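Local coordinates for protein nucleotidyl transferase (Methanothermobacter thermautotrophicus, PDB 6PLJ) that probably transfers nucleotidyl groups and may take part in synthesis of the pseudomurein cell wall, at residues A69-S72 with A73-E77. Residues are numbered along the deposited sequence; the frame is centred on the assembly and turned at random.
Sequences AVLS and AGVDE. With EDO (1,2-ethanediol), chain C.
Where Ala69 meets Ala73, near the end of helix 62-72, the chain turns toward strand 77-82: a helix C-terminus closed by a glycine of positive phi, within the alpha/beta fold of a MobA-like NTP transferase domain. The methyl of Ala73 lies 3.7 Å from Ala69 O, and both alanines also lean on Leu141 of helix 138-147. Val70 illustrates the i to i+3 pattern of such an ending. Its carbonyl oxygen accepts a hydrogen bond from Ala73 N at 3.1 Å, with 144° at the hydrogen and the donor standing well above the carbonyl plane, while the methyl of Ala73 and CG2 of Val75 pack against the same oxygen. Val70 CG1, anti to the backbone N (chi1 167°), lies 4.2 Å from Val75 CG2. Both valines also touch Ala27 of strand 25-31, a contact that joins the helix end to the main sheet. Leu71 repeats the three-residue step: Gly74 N reaches Leu71 O at 3.1 Å in a straighter bond, 164°, again from above the carbonyl plane. A water donates a second hydrogen bond to this oxygen and another to Val75 O, so that it bridges the helix end to the departing loop; Leu71 CD2 adds a loose apolar approach to Val75 CG2. Ser72 OG makes a hydrogen bond back to Lys68 O, and the Ser72 carbonyl receives a weak hydrogen bond from Arg142. Gly74, the first residue after the helix to leave helical backbone angles, has a positive phi that turns the chain away toward Val75. The Ala73 carbonyl oxygen accepts a hydrogen bond from O1 of a 1,2-ethanediol molecule, probably from the crystallisation liquor, at 2.8 Å.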
ATOM      1  N   ALA A  69      10.131  -2.358  -3.590  1.00 10.65           N
ATOM      2  CA  ALA A  69       9.334  -3.485  -4.096  1.00 10.59           C
ATOM      3  C   ALA A  69       8.401  -3.085  -5.235  1.00 10.48           C
ATOM      4  O   ALA A  69       8.278  -3.796  -6.239  1.00 10.21           O
ATOM      5  CB  ALA A  69       8.568  -4.141  -2.971  1.00 10.62           C
ATOM      6  N   VAL A  70       7.758  -1.931  -5.078  1.00 10.38           N
ATOM      7  CA  VAL A  70       6.851  -1.400  -6.087  1.00 10.52           C
ATOM      8  C   VAL A  70       7.607  -1.094  -7.394  1.00 10.57           C
ATOM      9  O   VAL A  70       7.175  -1.475  -8.487  1.00 10.28           O
ATOM     10  CB  VAL A  70       6.147  -0.149  -5.526  1.00 11.22           C
ATOM     11  CG1 VAL A  70       5.444   0.632  -6.593  1.00 11.62           C
ATOM     12  CG2 VAL A  70       5.178  -0.559  -4.414  1.00 11.32           C
ATOM     13  N   LEU A  71       8.742  -0.426  -7.282  1.00 10.68           N
ATOM     14  CA  LEU A  71       9.551  -0.139  -8.477  1.00 11.40           C
ATOM     15  C   LEU A  71      10.057  -1.416  -9.114  1.00 12.17           C
ATOM     16  O   LEU A  71      10.050  -1.560 -10.362  1.00 12.75           O
ATOM     17  CB  LEU A  71      10.691   0.806  -8.132  1.00 11.16           C
ATOM     18  CG  LEU A  71      10.318   2.268  -7.825  1.00 11.50           C
ATOM     19  CD1 LEU A  71      11.528   3.042  -7.341  1.00 11.87           C
ATOM     20  CD2 LEU A  71       9.686   2.964  -9.023  1.00 11.98           C
ATOM     21  N   SER A  72      10.433  -2.386  -8.283  1.00 12.03           N
ATOM     22  CA  SER A  72      10.894  -3.671  -8.823  1.00 12.83           C
ATOM     23  C   SER A  72       9.792  -4.491  -9.502  1.00 12.61           C
ATOM     24  O   SER A  72      10.092  -5.445 -10.209  1.00 12.76           O
ATOM     25  CB  SER A  72      11.558  -4.491  -7.724  1.00 13.78           C
ATOM     26  OG  SER A  72      12.708  -3.815  -7.254  1.00 16.26           O
ATOM     27  N   ALA A  73       8.517  -4.124  -9.302  1.00 12.01           N
ATOM     28  CA  ALA A  73       7.408  -4.795  -9.935  1.00 11.96           C
ATOM     29  C   ALA A  73       7.179  -4.340 -11.371  1.00 11.85           C
ATOM     30  O   ALA A  73       6.255  -4.830 -12.010  1.00 12.91           O
ATOM     31  CB  ALA A  73       6.131  -4.596  -9.121  1.00 12.12           C
ATOM     32  N   GLY A  74       7.962  -3.368 -11.853  1.00 11.52           N
ATOM     33  CA  GLY A  74       7.961  -2.990 -13.252  1.00 11.73           C
ATOM     34  C   GLY A  74       6.983  -1.900 -13.640  1.00 11.66           C
ATOM     35  O   GLY A  74       6.741  -1.712 -14.814  1.00 12.30           O
ATOM     36  N   VAL A  75       6.411  -1.196 -12.663  1.00 10.88           N
ATOM     37  CA  VAL A  75       5.534  -0.059 -12.948  1.00 10.73           C
ATOM     38  C   VAL A  75       6.243   1.054 -13.726  1.00 10.74           C
ATOM     39  O   VAL A  75       7.464   1.217 -13.629  1.00 10.51           O
ATOM     40  CB  VAL A  75       4.916   0.520 -11.651  1.00 10.95           C
ATOM     41  CG1 VAL A  75       4.034  -0.538 -10.991  1.00 11.60           C
ATOM     42  CG2 VAL A  75       5.979   1.075 -10.716  1.00 11.09           C
ATOM     43  N   ASP A  76       5.470   1.823 -14.485  1.00 10.70           N
ATOM     44  CA  ASP A  76       6.027   2.911 -15.304  1.00 10.95           C
ATOM     45  C   ASP A  76       6.425   4.130 -14.477  1.00 10.73           C
ATOM     46  O   ASP A  76       7.257   4.909 -14.898  1.00 10.86           O
ATOM     47  CB  ASP A  76       5.025   3.344 -16.367  1.00 11.46           C
ATOM     48  CG  ASP A  76       4.774   2.268 -17.385  1.00 12.36           C
ATOM     49  OD1 ASP A  76       5.734   1.837 -18.051  1.00 13.85           O
ATOM     50  OD2 ASP A  76       3.631   1.854 -17.549  1.00 13.88           O
ATOM     51  N   GLU A  77       5.799   4.307 -13.321  1.00 10.25           N
ATOM     52  CA  GLU A  77       6.137   5.386 -12.396  1.00 10.31           C
ATOM     53  C   GLU A  77       5.612   5.023 -11.030  1.00 10.26           C
ATOM     54  O   GLU A  77       4.717   4.185 -10.924  1.00  9.82           O
ATOM     55  CB  GLU A  77       5.531   6.724 -12.821  1.00 10.61           C
ATOM     56  CG  GLU A  77       4.005   6.755 -12.710  1.00 10.51           C
ATOM     57  CD  GLU A  77       3.374   8.054 -13.139  1.00 10.91           C
ATOM     58  OE1 GLU A  77       4.108   9.054 -13.304  1.00 11.07           O
ATOM     59  OE2 GLU A  77       2.139   8.071 -13.295  1.00 10.63           O
TER
HETATM   60  C1  EDO C 302       3.725  -4.280 -13.906  0.50 23.36           C
HETATM   61  O1  EDO C 302       5.009  -4.604 -14.455  0.50 23.15           O
HETATM   62  C2  EDO C 302       2.682  -5.256 -14.440  0.50 23.59           C
HETATM   63  O2  EDO C 302       2.842  -5.406 -15.853  0.50 23.74           O
HETATM   64  O   HOH W   1       9.701   0.154 -12.366  1.00 13.89           O